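Local structure of GH5 (Bacteroidetes bacterium AC2a, 4YHE) at residues A[82-85]-A[86-90]; A[375-378]-A[379-382]. The protein is a glycoside hydrolase family 5 cellulase linked with a polysaccharide utilization locus and probably hydrolyses beta-glucosidic bonds during cellulose breakdown. One frame throughout, in Å; residues are numbered along the deposited sequence.

Overall arrangement
Both contacts are local, contact 1 within one helix and contact 2 round the N-terminal end of another. Contact 1 (82-85 with 86-90) lies in the helical layer around a closed barrel of eight parallel strands, on helix 78-93, the crossover between neighbouring strands 57-60 and 97-101; its centre is about 19 Å from the centre of the chain. Contact 2 (375-378 with 379-382) is on a surface helix outside that layer, about 26 Å from the same centre. The contact centres are about 40 Å apart and their nearest atoms about 28 Å, so neither touches the other. In family 5 barrels the active site generally lies at the C-terminal ends of the strands, whereas both contacts belong to the surrounding helices.

Contact 1 (A[82-85]-A[86-90]); sequences DRVD and ELVHM
Arg83 lays its guanidinium over the isobutyl end of Leu87 one helical turn on: CD2 of Leu87 sits above the centre of one face, 3.6 Å from Arg83 CZ. The arginine chain leaves with CG anti to the backbone N and then bends at chi2 (58°), which carries its end forward along the helix, over Leu87. Met90 adds its terminal methyl obliquely, CE lying 3.9 Å from Arg83 NH1. Polar partners beyond the helix, a salt bridge from NE to Glu34 and a hydrogen bond from NH2 to the carbonyl of Ala42, would help fix the rotation of the group.

Further round, the carbonyl oxygen of Asp85 receives two donors from His89, one on each face of its plane: ND1 at 2.9 Å and the backbone N at 3.1 Å. The ND1 bond is bent (152°), with the acceptor 15° out of the ring plane. Asp85 OD1 also lies at the ring edge, 2.7 Å from His89 ND1. Asp85 OD2 makes a salt bridge with Arg149, which pairs with Asp82 too, and His89 NE2 is hydrogen-bonded to Asp153, so both ring nitrogens are engaged.

With Val88 turned inward onto Val98 and Ile100 of strand 97-101, and Leu87 and Met90 meeting Phe47 of the preceding helix 44-53, helix 78-93 is seated against the barrel as the helix of a beta-alpha-beta unit.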
ATOM      1  N   ASP A  82      -3.862 -16.808 -13.490  1.00 19.48           N
ATOM      2  CA  ASP A  82      -5.174 -17.388 -13.137  1.00 20.37           C
ATOM      3  C   ASP A  82      -5.541 -17.189 -11.673  1.00 19.52           C
ATOM      4  O   ASP A  82      -6.686 -16.878 -11.340  1.00 17.89           O
ATOM      5  CB  ASP A  82      -5.208 -18.919 -13.414  1.00 22.10           C
ATOM      6  CG  ASP A  82      -5.329 -19.305 -14.905  1.00 22.12           C
ATOM      7  OD1 ASP A  82      -5.577 -18.469 -15.774  1.00 22.58           O
ATOM      8  OD2 ASP A  82      -5.153 -20.500 -15.203  1.00 22.19           O
ATOM      9  N   ARG A  83      -4.570 -17.407 -10.787  1.00 19.83           N
ATOM     10  CA  ARG A  83      -4.812 -17.268  -9.359  1.00 18.17           C
ATOM     11  C   ARG A  83      -5.048 -15.809  -8.985  1.00 18.04           C
ATOM     12  O   ARG A  83      -5.971 -15.507  -8.226  1.00 16.39           O
ATOM     13  CB  ARG A  83      -3.649 -17.856  -8.568  1.00 19.03           C
ATOM     14  CG  ARG A  83      -3.760 -17.740  -7.069  1.00 18.61           C
ATOM     15  CD  ARG A  83      -5.019 -18.388  -6.520  1.00 18.39           C
ATOM     16  NE  ARG A  83      -5.020 -18.361  -5.056  1.00 19.42           N
ATOM     17  CZ  ARG A  83      -6.089 -18.609  -4.306  1.00 19.54           C
ATOM     18  NH1 ARG A  83      -7.239 -18.917  -4.879  1.00 20.77           N
ATOM     19  NH2 ARG A  83      -6.007 -18.583  -2.992  1.00 21.34           N
ATOM     20  N   VAL A  84      -4.240 -14.909  -9.545  1.00 18.09           N
ATOM     21  CA  VAL A  84      -4.465 -13.472  -9.371  1.00 18.57           C
ATOM     22  C   VAL A  84      -5.881 -13.125  -9.846  1.00 19.05           C
ATOM     23  O   VAL A  84      -6.641 -12.474  -9.105  1.00 17.93           O
ATOM     24  CB  VAL A  84      -3.440 -12.592 -10.110  1.00 18.12           C
ATOM     25  CG1 VAL A  84      -3.787 -11.113  -9.908  1.00 19.31           C
ATOM     26  CG2 VAL A  84      -2.041 -12.870  -9.619  1.00 19.24           C
ATOM     27  N   ASP A  85      -6.247 -13.629 -11.036  1.00 19.19           N
ATOM     28  CA  ASP A  85      -7.601 -13.451 -11.606  1.00 20.60           C
ATOM     29  C   ASP A  85      -8.676 -13.949 -10.657  1.00 20.78           C
ATOM     30  O   ASP A  85      -9.676 -13.265 -10.416  1.00 19.42           O
ATOM     31  CB  ASP A  85      -7.680 -14.205 -12.958  1.00 21.76           C
ATOM     32  CG  ASP A  85      -8.878 -13.820 -13.826  1.00 23.45           C
ATOM     33  OD1 ASP A  85      -9.838 -13.167 -13.376  1.00 20.20           O
ATOM     34  OD2 ASP A  85      -8.820 -14.225 -15.015  1.00 25.42           O
ATOM     35  N   GLU A  86      -8.470 -15.139 -10.107  1.00 21.12           N
ATOM     36  CA  GLU A  86      -9.456 -15.732  -9.185  1.00 23.10           C
ATOM     37  C   GLU A  86      -9.630 -14.927  -7.907  1.00 20.72           C
ATOM     38  O   GLU A  86     -10.759 -14.665  -7.464  1.00 17.97           O
ATOM     39  CB  GLU A  86      -9.080 -17.185  -8.829  1.00 27.58           C
ATOM     40  CG  GLU A  86      -9.449 -18.198  -9.907  1.00 34.19           C
ATOM     41  CD  GLU A  86     -10.625 -19.122  -9.523  1.00 42.76           C
ATOM     42  OE1 GLU A  86     -10.684 -19.646  -8.371  1.00 45.25           O
ATOM     43  OE2 GLU A  86     -11.487 -19.349 -10.404  1.00 52.32           O
ATOM     44  N   LEU A  87      -8.515 -14.518  -7.314  1.00 18.75           N
ATOM     45  CA  LEU A  87      -8.571 -13.714  -6.072  1.00 18.16           C
ATOM     46  C   LEU A  87      -9.299 -12.380  -6.272  1.00 17.67           C
ATOM     47  O   LEU A  87     -10.154 -11.989  -5.455  1.00 16.37           O
ATOM     48  CB  LEU A  87      -7.153 -13.449  -5.579  1.00 18.59           C
ATOM     49  CG  LEU A  87      -6.407 -14.686  -5.078  1.00 18.78           C
ATOM     50  CD1 LEU A  87      -4.936 -14.362  -4.971  1.00 18.80           C
ATOM     51  CD2 LEU A  87      -6.990 -15.133  -3.750  1.00 19.03           C
ATOM     52  N   VAL A  88      -8.947 -11.705  -7.366  1.00 17.80           N
ATOM     53  CA  VAL A  88      -9.562 -10.447  -7.756  1.00 19.23           C
ATOM     54  C   VAL A  88     -11.080 -10.618  -7.819  1.00 19.12           C
ATOM     55  O   VAL A  88     -11.847  -9.803  -7.306  1.00 17.90           O
ATOM     56  CB  VAL A  88      -8.982 -10.003  -9.124  1.00 20.33           C
ATOM     57  CG1 VAL A  88      -9.849  -8.995  -9.837  1.00 21.27           C
ATOM     58  CG2 VAL A  88      -7.592  -9.432  -8.940  1.00 21.14           C
ATOM     59  N   HIS A  89     -11.515 -11.713  -8.433  1.00 19.31           N
ATOM     60  CA  HIS A  89     -12.961 -11.930  -8.603  1.00 19.93           C
ATOM     61  C   HIS A  89     -13.680 -12.425  -7.365  1.00 20.85           C
ATOM     62  O   HIS A  89     -14.865 -12.107  -7.180  1.00 21.85           O
ATOM     63  CB  HIS A  89     -13.208 -12.757  -9.878  1.00 20.31           C
ATOM     64  CG  HIS A  89     -12.984 -11.968 -11.127  1.00 21.13           C
ATOM     65  ND1 HIS A  89     -11.807 -12.014 -11.848  1.00 21.41           N
ATOM     66  CD2 HIS A  89     -13.764 -11.038 -11.738  1.00 22.17           C
ATOM     67  CE1 HIS A  89     -11.894 -11.183 -12.870  1.00 21.89           C
ATOM     68  NE2 HIS A  89     -13.068 -10.576 -12.821  1.00 21.68           N
ATOM     69  N   MET A  90     -12.979 -13.116  -6.448  1.00 20.00           N
ATOM     70  CA  MET A  90     -13.544 -13.368  -5.109  1.00 20.73           C
ATOM     71  C   MET A  90     -13.794 -12.058  -4.359  1.00 20.96           C
ATOM     72  O   MET A  90     -14.854 -11.854  -3.745  1.00 17.88           O
ATOM     73  CB  MET A  90     -12.622 -14.245  -4.253  1.00 20.98           C
ATOM     74  CG  MET A  90     -12.363 -15.652  -4.766  1.00 22.78           C
ATOM     75  SD  MET A  90     -11.138 -16.473  -3.727  1.00 24.47           S
ATOM     76  CE  MET A  90     -11.038 -18.114  -4.444  1.00 24.97           C
TER

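Contact 2 (A[375-378]-A[379-382]); sequences YTLQ and SIYD
The chain turns from extended at Thr376 into helix at Leu377, and successive i to i+4 backbone bonds follow, from Ile380 N to Thr376 O, Tyr381 N to Leu377 O and Asp382 N to Gln378 O. Thr376 is the N-cap: its OG1 accepts from Ser379 N at 3.0 Å. Ser379 OG turns back to donate to Thr376 O at 2.9 Å, placed there by a chi1 of 63° that sets the hydroxyl between its own N and carbonyl carbon. Thr376 O thus holds two donors, Ser379 OG and Ile380 N.

Before the cap, the Tyr375 ring crosses the end of Ile380 obliquely, with CZ 3.6 Å from Ile380 CD1, and its hydroxyl bonds to Ser367. Within the first turn, Gln378 reaches to Asp382, four residues on: Gln378 NE2 donates to Asp382 OD1 at 2.9 Å, on the syn side but tilted out of the carboxylate plane; amide and carboxylate planes are 46° apart. Tyr381 stacks on His259.

Leu377 packs on Tyr316 and Lys319 of helix 304-323 and on Val274 of helix 270-285. The arrangement is that of an N-capped helix start, here opening a short surface helix packed outside the helical layer of a TIM barrel.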
ATOM      1  N   TYR A 375     -17.673  14.275  16.354  1.00 22.94           N
ATOM      2  CA  TYR A 375     -16.527  13.359  16.435  1.00 21.36           C
ATOM      3  C   TYR A 375     -15.425  14.027  15.644  1.00 20.46           C
ATOM      4  O   TYR A 375     -15.523  14.195  14.437  1.00 22.69           O
ATOM      5  CB  TYR A 375     -16.897  11.986  15.854  1.00 21.17           C
ATOM      6  CG  TYR A 375     -15.770  10.952  15.908  1.00 21.08           C
ATOM      7  CD1 TYR A 375     -15.458  10.293  17.093  1.00 20.89           C
ATOM      8  CD2 TYR A 375     -15.014  10.651  14.768  1.00 20.91           C
ATOM      9  CE1 TYR A 375     -14.423   9.357  17.142  1.00 21.95           C
ATOM     10  CE2 TYR A 375     -13.956   9.719  14.832  1.00 19.78           C
ATOM     11  CZ  TYR A 375     -13.674   9.093  16.018  1.00 19.59           C
ATOM     12  OH  TYR A 375     -12.677   8.118  16.115  1.00 20.20           O
ATOM     13  N   THR A 376     -14.395  14.455  16.354  1.00 21.24           N
ATOM     14  CA  THR A 376     -13.358  15.261  15.781  1.00 21.17           C
ATOM     15  C   THR A 376     -11.994  14.744  16.232  1.00 20.36           C
ATOM     16  O   THR A 376     -11.868  13.963  17.169  1.00 20.51           O
ATOM     17  CB  THR A 376     -13.465  16.729  16.276  1.00 20.93           C
ATOM     18  OG1 THR A 376     -13.208  16.760  17.670  1.00 21.24           O
ATOM     19  CG2 THR A 376     -14.863  17.311  16.031  1.00 22.86           C
ATOM     20  N   LEU A 377     -10.968  15.287  15.609  1.00 22.46           N
ATOM     21  CA  LEU A 377      -9.626  14.953  15.995  1.00 21.91           C
ATOM     22  C   LEU A 377      -9.410  15.337  17.472  1.00 21.72           C
ATOM     23  O   LEU A 377      -8.843  14.573  18.250  1.00 21.82           O
ATOM     24  CB  LEU A 377      -8.663  15.686  15.080  1.00 23.17           C
ATOM     25  CG  LEU A 377      -7.438  14.882  14.731  1.00 25.51           C
ATOM     26  CD1 LEU A 377      -7.757  13.426  14.361  1.00 24.09           C
ATOM     27  CD2 LEU A 377      -6.648  15.590  13.636  1.00 26.32           C
ATOM     28  N   GLN A 378      -9.930  16.499  17.861  1.00 23.37           N
ATOM     29  CA  GLN A 378      -9.855  16.941  19.251  1.00 24.52           C
ATOM     30  C   GLN A 378     -10.512  15.970  20.232  1.00 22.12           C
ATOM     31  O   GLN A 378      -9.944  15.698  21.278  1.00 22.97           O
ATOM     32  CB  GLN A 378     -10.427  18.375  19.435  1.00 26.65           C
ATOM     33  CG  GLN A 378     -10.090  18.946  20.815  1.00 28.97           C
ATOM     34  CD  GLN A 378      -8.617  19.293  20.980  1.00 32.55           C
ATOM     35  OE1 GLN A 378      -8.005  19.923  20.092  1.00 36.70           O
ATOM     36  NE2 GLN A 378      -8.036  18.918  22.129  1.00 33.14           N
ATOM     37  N   SER A 379     -11.692  15.446  19.905  1.00 22.60           N
ATOM     38  CA  SER A 379     -12.378  14.504  20.796  1.00 22.19           C
ATOM     39  C   SER A 379     -11.611  13.204  20.967  1.00 22.22           C
ATOM     40  O   SER A 379     -11.542  12.679  22.058  1.00 20.52           O
ATOM     41  CB  SER A 379     -13.814  14.222  20.370  1.00 24.69           C
ATOM     42  OG  SER A 379     -13.926  13.608  19.109  1.00 27.73           O
ATOM     43  N   ILE A 380     -10.981  12.724  19.898  1.00 22.92           N
ATOM     44  CA  ILE A 380     -10.099  11.548  20.012  1.00 21.30           C
ATOM     45  C   ILE A 380      -8.885  11.881  20.887  1.00 20.29           C
ATOM     46  O   ILE A 380      -8.578  11.177  21.854  1.00 20.85           O
ATOM     47  CB  ILE A 380      -9.635  11.092  18.621  1.00 20.60           C
ATOM     48  CG1 ILE A 380     -10.815  10.717  17.733  1.00 21.18           C
ATOM     49  CG2 ILE A 380      -8.758   9.858  18.764  1.00 20.47           C
ATOM     50  CD1 ILE A 380     -10.499  10.748  16.245  1.00 20.15           C
ATOM     51  N   TYR A 381      -8.192  12.973  20.546  1.00 20.72           N
ATOM     52  CA  TYR A 381      -7.085  13.498  21.337  1.00 23.34           C
ATOM     53  C   TYR A 381      -7.389  13.528  22.843  1.00 24.06           C
ATOM     54  O   TYR A 381      -6.646  12.976  23.671  1.00 21.90           O
ATOM     55  CB  TYR A 381      -6.755  14.913  20.856  1.00 24.55           C
ATOM     56  CG  TYR A 381      -5.467  15.494  21.360  1.00 26.56           C
ATOM     57  CD1 TYR A 381      -5.420  16.245  22.545  1.00 27.38           C
ATOM     58  CD2 TYR A 381      -4.279  15.336  20.630  1.00 26.48           C
ATOM     59  CE1 TYR A 381      -4.230  16.803  22.984  1.00 28.58           C
ATOM     60  CE2 TYR A 381      -3.090  15.883  21.074  1.00 27.88           C
ATOM     61  CZ  TYR A 381      -3.073  16.615  22.246  1.00 28.78           C
ATOM     62  OH  TYR A 381      -1.899  17.150  22.680  1.00 30.19           O
ATOM     63  N   ASP A 382      -8.513  14.136  23.194  1.00 25.40           N
ATOM     64  CA  ASP A 382      -8.876  14.290  24.616  1.00 27.39           C
ATOM     65  C   ASP A 382      -9.221  12.972  25.297  1.00 29.41           C
ATOM     66  O   ASP A 382      -9.260  12.900  26.526  1.00 32.11           O
ATOM     67  CB  ASP A 382     -10.081  15.234  24.764  1.00 29.63           C
ATOM     68  CG  ASP A 382      -9.791  16.642  24.290  1.00 31.36           C
ATOM     69  OD1 ASP A 382      -8.603  17.028  24.190  1.00 31.29           O
ATOM     70  OD2 ASP A 382     -10.777  17.365  23.995  1.00 36.49           O
TER